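Local coordinates for protein S-adenosylmethionine-dependent methyltransferase (Clostridium acetobutylicum, PDB 1Y8C) that probably transfers a methyl group from S-adenosylmethionine to an acceptor whose identity is not established, at residues 38-44 / 100-106; 217-223 / 238-244. All coordinates share one frame; numbering follows the deposited sequence.

Contact 1: residues 38-44 / 100-106; sequences FDDYLDL and RKFDLIT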
loop_
_atom_site.group_PDB
_atom_site.type_symbol
_atom_site.label_atom_id
_atom_site.label_comp_id
_atom_site.label_asym_id
_atom_site.label_seq_id
_atom_site.Cartn_x
_atom_site.Cartn_y
_atom_site.Cartn_z
ATOM N N PHE A 38 7.136 20.402 -0.260
ATOM C CA PHE A 38 6.957 19.440 -1.340
ATOM C C PHE A 38 8.123 19.266 -2.315
ATOM O O PHE A 38 7.958 19.390 -3.528
ATOM C CB PHE A 38 5.664 19.758 -2.103
ATOM C CG PHE A 38 4.422 19.674 -1.243
ATOM C CD1 PHE A 38 4.147 20.656 -0.293
ATOM C CD2 PHE A 38 3.555 18.590 -1.348
ATOM C CE1 PHE A 38 3.035 20.563 0.535
ATOM C CE2 PHE A 38 2.438 18.488 -0.523
ATOM C CZ PHE A 38 2.180 19.477 0.421
ATOM N N ASP A 39 9.294 18.937 -1.784
ATOM C CA ASP A 39 10.448 18.725 -2.633
ATOM C C ASP A 39 10.619 17.289 -3.089
ATOM O O ASP A 39 10.642 17.021 -4.290
ATOM C CB ASP A 39 11.723 19.180 -1.936
ATOM C CG ASP A 39 11.864 20.683 -1.929
ATOM O OD1 ASP A 39 11.554 21.306 -2.969
ATOM O OD2 ASP A 39 12.295 21.247 -0.896
ATOM N N ASP A 40 10.733 16.364 -2.139
ATOM C CA ASP A 40 10.955 14.966 -2.483
ATOM C C ASP A 40 9.940 13.962 -1.953
ATOM O O ASP A 40 9.653 13.890 -0.753
ATOM C CB ASP A 40 12.371 14.582 -2.064
ATOM C CG ASP A 40 13.412 15.412 -2.777
ATOM O OD1 ASP A 40 13.579 15.230 -4.009
ATOM O OD2 ASP A 40 14.051 16.268 -2.119
ATOM N N TYR A 41 9.420 13.172 -2.890
ATOM C CA TYR A 41 8.408 12.159 -2.623
ATOM C C TYR A 41 8.787 10.737 -3.057
ATOM O O TYR A 41 9.172 10.499 -4.202
ATOM C CB TYR A 41 7.093 12.561 -3.316
ATOM C CG TYR A 41 6.058 11.452 -3.359
ATOM C CD1 TYR A 41 5.618 10.832 -2.179
ATOM C CD2 TYR A 41 5.514 11.019 -4.574
ATOM C CE1 TYR A 41 4.664 9.817 -2.204
ATOM C CE2 TYR A 41 4.559 10.001 -4.613
ATOM C CZ TYR A 41 4.139 9.407 -3.417
ATOM O OH TYR A 41 3.200 8.402 -3.435
ATOM N N LEU A 42 8.644 9.800 -2.127
ATOM C CA LEU A 42 8.929 8.392 -2.364
ATOM C C LEU A 42 7.704 7.531 -2.060
ATOM O O LEU A 42 7.147 7.556 -0.948
ATOM C CB LEU A 42 10.078 7.917 -1.472
ATOM C CG LEU A 42 10.310 6.396 -1.429
ATOM C CD1 LEU A 42 10.997 5.952 -2.712
ATOM C CD2 LEU A 42 11.156 6.025 -0.224
ATOM N N ASP A 43 7.291 6.757 -3.048
ATOM C CA ASP A 43 6.164 5.868 -2.854
ATOM C C ASP A 43 6.673 4.429 -2.937
ATOM O O ASP A 43 7.127 3.985 -3.990
ATOM C CB ASP A 43 5.107 6.135 -3.919
ATOM C CG ASP A 43 3.910 5.241 -3.769
ATOM O OD1 ASP A 43 3.642 4.813 -2.619
ATOM O OD2 ASP A 43 3.236 4.970 -4.790
ATOM N N LEU A 44 6.619 3.720 -1.814
ATOM C CA LEU A 44 7.063 2.325 -1.732
ATOM C C LEU A 44 5.904 1.421 -2.100
ATOM O O LEU A 44 4.791 1.630 -1.627
ATOM C CB LEU A 44 7.478 1.975 -0.308
ATOM C CG LEU A 44 8.610 2.763 0.317
ATOM C CD1 LEU A 44 8.610 2.536 1.825
ATOM C CD2 LEU A 44 9.920 2.341 -0.312
ATOM N N ARG A 100 18.872 8.569 -1.039
ATOM C CA ARG A 100 18.059 9.767 -1.138
ATOM C C ARG A 100 17.150 9.932 0.086
ATOM O O ARG A 100 16.732 8.949 0.697
ATOM C CB ARG A 100 17.236 9.671 -2.426
ATOM C CG ARG A 100 16.392 10.879 -2.776
ATOM C CD ARG A 100 17.244 12.098 -3.049
ATOM N NE ARG A 100 16.533 13.077 -3.861
ATOM C CZ ARG A 100 16.998 14.292 -4.131
ATOM N NH1 ARG A 100 18.175 14.671 -3.640
ATOM N NH2 ARG A 100 16.294 15.118 -4.903
ATOM N N LYS A 101 16.865 11.179 0.452
ATOM C CA LYS A 101 15.998 11.461 1.594
ATOM C C LYS A 101 14.731 12.110 1.066
ATOM O O LYS A 101 14.758 12.779 0.034
ATOM C CB LYS A 101 16.660 12.426 2.575
ATOM C CG LYS A 101 17.909 11.923 3.253
ATOM C CD LYS A 101 17.590 10.950 4.358
ATOM C CE LYS A 101 18.791 10.781 5.297
ATOM N NZ LYS A 101 19.027 11.981 6.173
ATOM N N PHE A 102 13.630 11.936 1.785
ATOM C CA PHE A 102 12.382 12.497 1.331
ATOM C C PHE A 102 11.573 13.254 2.368
ATOM O O PHE A 102 11.800 13.150 3.579
ATOM C CB PHE A 102 11.511 11.399 0.739
ATOM C CG PHE A 102 12.194 10.572 -0.304
ATOM C CD1 PHE A 102 13.002 9.498 0.057
ATOM C CD2 PHE A 102 12.025 10.865 -1.654
ATOM C CE1 PHE A 102 13.621 8.722 -0.917
ATOM C CE2 PHE A 102 12.641 10.097 -2.634
ATOM C CZ PHE A 102 13.448 9.019 -2.265
ATOM N N ASP A 103 10.606 14.011 1.860
ATOM C CA ASP A 103 9.717 14.808 2.692
ATOM C C ASP A 103 8.495 13.980 3.012
ATOM O O ASP A 103 7.952 14.049 4.113
ATOM C CB ASP A 103 9.298 16.064 1.939
ATOM C CG ASP A 103 10.465 16.979 1.662
ATOM O OD1 ASP A 103 11.003 17.529 2.646
ATOM O OD2 ASP A 103 10.851 17.136 0.480
ATOM N N LEU A 104 8.072 13.199 2.027
ATOM C CA LEU A 104 6.918 12.343 2.168
ATOM C C LEU A 104 7.199 10.941 1.642
ATOM O O LEU A 104 7.684 10.776 0.520
ATOM C CB LEU A 104 5.726 12.927 1.403
ATOM C CG LEU A 104 4.546 11.950 1.226
ATOM C CD1 LEU A 104 4.018 11.589 2.594
ATOM C CD2 LEU A 104 3.441 12.568 0.368
ATOM N N ILE A 105 6.896 9.940 2.456
ATOM C CA ILE A 105 7.069 8.554 2.047
ATOM C C ILE A 105 5.712 7.884 2.225
ATOM O O ILE A 105 5.075 8.029 3.277
ATOM C CB ILE A 105 8.126 7.812 2.922
ATOM C CG1 ILE A 105 9.512 8.435 2.712
ATOM C CG2 ILE A 105 8.163 6.339 2.567
ATOM C CD1 ILE A 105 10.598 7.863 3.608
ATOM N N THR A 106 5.247 7.193 1.187
ATOM C CA THR A 106 3.967 6.491 1.278
ATOM C C THR A 106 4.083 5.012 0.975
ATOM O O THR A 106 4.904 4.571 0.175
ATOM C CB THR A 106 2.877 7.020 0.299
ATOM O OG1 THR A 106 3.332 6.888 -1.053
ATOM C CG2 THR A 106 2.520 8.446 0.603
#
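With CG of both Y41 and D43 anti to the backbone N (chi1 168° and -180°), phenol and carboxylate rise from the same face of the sheet and meet at the hydroxyl of T106. Y41 OH donates to T106 OG1 over 2.8 Å, and OG1 donates onward to D43 OD1 at 2.6 Å, reaching it from above the carboxylate plane; this buried relay ties alternate residues of one strand to a single atom of its parallel neighbour. Alongside, L104 CG packs 3.7 Å from Y41 CD1. On the opposite face, L42 CB stands over the centre of the F102 ring, 3.3 Å from its centroid, in a CH-pi contact. At the corner before L104, D103 OD2 uses its anti lone pair to take the N-H of D40 at 2.7 Å, while D40 O accepts from both D103 N and L104 N. D40 OD1 forms a poorly aligned salt bridge with R100 NH2 at 2.9 Å (planes 66° apart, the hydrogen bond weak); K133, the stronger partner, pairs with the carboxylates of D40 and D103, probably easing their repulsion. Strands 40-44 and 104-107 lie centrally in the Rossmann-like sheet, with strand 61-65 beyond 40-44 and helix 20-32 packed on L104.

Contact 2: residues 217-223 / 238-244; sequences LNILDKV and ITYLVKL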
loop_
_atom_site.group_PDB
_atom_site.type_symbol
_atom_site.label_atom_id
_atom_site.label_comp_id
_atom_site.label_asym_id
_atom_site.label_seq_id
_atom_site.Cartn_x
_atom_site.Cartn_y
_atom_site.Cartn_z
ATOM N N LEU A 217 10.625 5.842 15.084
ATOM C CA LEU A 217 9.571 6.636 14.464
ATOM C C LEU A 217 8.477 6.982 15.483
ATOM O O LEU A 217 8.081 6.137 16.277
ATOM C CB LEU A 217 8.977 5.859 13.295
ATOM C CG LEU A 217 9.962 5.623 12.152
ATOM C CD1 LEU A 217 9.352 4.714 11.100
ATOM C CD2 LEU A 217 10.343 6.958 11.553
ATOM N N ASN A 218 7.997 8.223 15.465
ATOM C CA ASN A 218 6.949 8.662 16.393
ATOM C C ASN A 218 5.593 8.783 15.676
ATOM O O ASN A 218 5.522 9.239 14.530
ATOM C CB ASN A 218 7.339 10.015 17.023
ATOM C CG ASN A 218 6.296 10.535 18.021
ATOM O OD1 ASN A 218 5.999 9.882 19.029
ATOM N ND2 ASN A 218 5.741 11.721 17.742
ATOM N N ILE A 219 4.520 8.377 16.352
ATOM C CA ILE A 219 3.186 8.443 15.756
ATOM C C ILE A 219 2.584 9.843 15.835
ATOM O O ILE A 219 2.515 10.445 16.907
ATOM C CB ILE A 219 2.215 7.438 16.427
ATOM C CG1 ILE A 219 2.758 6.017 16.289
ATOM C CG2 ILE A 219 0.845 7.502 15.758
ATOM C CD1 ILE A 219 1.890 4.976 16.939
ATOM N N LEU A 220 2.156 10.356 14.688
ATOM C CA LEU A 220 1.567 11.687 14.613
ATOM C C LEU A 220 0.050 11.581 14.538
ATOM O O LEU A 220 -0.671 12.543 14.797
ATOM C CB LEU A 220 2.099 12.430 13.383
ATOM C CG LEU A 220 2.999 13.647 13.639
ATOM C CD1 LEU A 220 4.138 13.285 14.583
ATOM C CD2 LEU A 220 3.542 14.152 12.319
ATOM N N ASP A 221 -0.436 10.405 14.177
ATOM C CA ASP A 221 -1.860 10.204 14.088
ATOM C C ASP A 221 -2.150 8.796 13.625
ATOM O O ASP A 221 -1.389 8.215 12.857
ATOM C CB ASP A 221 -2.493 11.212 13.127
ATOM C CG ASP A 221 -3.881 11.666 13.588
ATOM O OD1 ASP A 221 -4.632 10.832 14.150
ATOM O OD2 ASP A 221 -4.220 12.851 13.374
ATOM N N LYS A 222 -3.258 8.258 14.125
ATOM C CA LYS A 222 -3.721 6.919 13.803
ATOM C C LYS A 222 -5.222 7.027 13.541
ATOM O O LYS A 222 -6.022 7.090 14.479
ATOM C CB LYS A 222 -3.465 5.975 14.976
ATOM C CG LYS A 222 -3.883 4.552 14.676
ATOM C CD LYS A 222 -3.471 3.565 15.758
ATOM C CE LYS A 222 -4.147 3.848 17.099
ATOM N NZ LYS A 222 -3.880 2.760 18.096
ATOM N N VAL A 223 -5.598 7.044 12.265
ATOM C CA VAL A 223 -7.000 7.170 11.892
ATOM C C VAL A 223 -7.590 5.967 11.159
ATOM O O VAL A 223 -6.908 4.975 10.885
ATOM C CB VAL A 223 -7.215 8.397 11.007
ATOM C CG1 VAL A 223 -6.665 9.630 11.698
ATOM C CG2 VAL A 223 -6.553 8.176 9.641
ATOM N N ILE A 238 -6.401 0.669 8.855
ATOM C CA ILE A 238 -5.808 1.697 9.676
ATOM C C ILE A 238 -4.725 2.493 8.964
ATOM O O ILE A 238 -3.790 1.926 8.394
ATOM C CB ILE A 238 -5.230 1.077 10.966
ATOM C CG1 ILE A 238 -6.371 0.435 11.770
ATOM C CG2 ILE A 238 -4.487 2.137 11.758
ATOM C CD1 ILE A 238 -5.954 -0.380 12.984
ATOM N N THR A 239 -4.855 3.816 8.980
ATOM C CA THR A 239 -3.844 4.646 8.345
ATOM C C THR A 239 -2.975 5.332 9.384
ATOM O O THR A 239 -3.459 6.126 10.178
ATOM C CB THR A 239 -4.462 5.713 7.444
ATOM O OG1 THR A 239 -5.126 5.086 6.333
ATOM C CG2 THR A 239 -3.364 6.638 6.919
ATOM N N TYR A 240 -1.692 4.995 9.382
ATOM C CA TYR A 240 -0.742 5.587 10.308
ATOM C C TYR A 240 -0.006 6.756 9.661
ATOM O O TYR A 240 0.280 6.761 8.456
ATOM C CB TYR A 240 0.312 4.576 10.749
ATOM C CG TYR A 240 -0.125 3.597 11.814
ATOM C CD1 TYR A 240 -0.707 2.373 11.473
ATOM C CD2 TYR A 240 0.082 3.876 13.164
ATOM C CE1 TYR A 240 -1.067 1.447 12.443
ATOM C CE2 TYR A 240 -0.274 2.960 14.151
ATOM C CZ TYR A 240 -0.847 1.745 13.778
ATOM O OH TYR A 240 -1.173 0.837 14.757
ATOM N N LEU A 241 0.307 7.741 10.488
ATOM C CA LEU A 241 1.037 8.918 10.057
ATOM C C LEU A 241 2.165 9.112 11.067
ATOM O O LEU A 241 1.918 9.426 12.226
ATOM C CB LEU A 241 0.116 10.121 10.065
ATOM C CG LEU A 241 0.491 11.091 8.956
ATOM C CD1 LEU A 241 -0.772 11.467 8.189
ATOM C CD2 LEU A 241 1.196 12.312 9.534
ATOM N N VAL A 242 3.405 8.920 10.621
ATOM C CA VAL A 242 4.551 9.046 11.509
ATOM C C VAL A 242 5.656 9.951 10.968
ATOM O O VAL A 242 5.635 10.360 9.801
ATOM C CB VAL A 242 5.151 7.652 11.815
ATOM C CG1 VAL A 242 4.031 6.653 12.059
ATOM C CG2 VAL A 242 6.043 7.199 10.669
ATOM N N LYS A 243 6.616 10.253 11.841
ATOM C CA LYS A 243 7.762 11.092 11.498
ATOM C C LYS A 243 8.981 10.659 12.304
ATOM O O LYS A 243 8.874 9.834 13.214
ATOM C CB LYS A 243 7.477 12.571 11.784
ATOM C CG LYS A 243 7.184 12.894 13.232
ATOM C CD LYS A 243 7.533 14.339 13.565
ATOM C CE LYS A 243 6.835 15.347 12.641
ATOM N NZ LYS A 243 7.606 15.691 11.396
ATOM N N LEU A 244 10.139 11.221 11.963
ATOM C CA LEU A 244 11.382 10.893 12.648
ATOM C C LEU A 244 11.344 11.368 14.076
ATOM O O LEU A 244 11.164 12.558 14.328
ATOM C CB LEU A 244 12.556 11.554 11.953
ATOM C CG LEU A 244 13.583 10.618 11.349
ATOM C CD1 LEU A 244 12.913 9.549 10.514
ATOM C CD2 LEU A 244 14.520 11.457 10.511
#
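A classic beta bulge, two residues (L220, D221) set against one (L241), shifts the register by one in this antiparallel pair at the edge of the methyltransferase sheet. L241 O takes the N-H of L220 at 2.6 Å and a weaker bond from D221 N, while L241 N returns a bond to D221 O. Regular pairing resumes on both sides of the bulge, with N218 and K243 bonded reciprocally before it and V223 and T239 after it.

The tight side is strand 238-244, where T239, Y240, L241 and V242 are buried against strand 136-143: the F140 ring lies nearly parallel to that of Y240, and L241 touches V137 and I139. The aliphatic part of K222 runs beside the Y240 ring, CG over one face near the rim and CD 3.6 Å from CE2; an extended start to the lysine chain (chi1 -178°, chi2 173°) keeps it there. I219 CD1 comes to the ring's edge, 4.1 Å from CE2. The polar ends continue into helix 205-214, where K222 NZ forms a salt bridge with E205 and Y240 OH a hydrogen bond with E209. V242 brings CB to 3.2 Å from N218 O.

The outer strand is the looser side: N218 to K222 are all partly exposed, as is K243 opposite. The D221 carboxylate leads away from strand 238-244 and bonds weakly to the N-H of K222. From the bulge, L220 reaches across to the bent chain of K243: CD1 of the leucine lies 3.4 Å from K243 CG, and its CD2 is 3.5 Å from K243 CE.

In the fold
Contacts 1 and 2 belong to one seven-stranded mixed sheet, their centres 15 Å apart and their nearest atoms about 6 Å apart without touching. Strand 136-143 fills the interval, flanked by 104-107 and by 237-244. Contact 1 joins two parallel strands in the middle of the sheet; contact 2 is the antiparallel end, with 217-224 outermost in the chain. Both segments of contact 1 come before either segment of contact 2, and the separate four-stranded antiparallel sheet is inserted between them. The strand order 3-2-1-4-5-7-6, with 237-244 antiparallel to its neighbours, is the signature of class I S-adenosylmethionine-dependent methyltransferases, consistent with the family assignment.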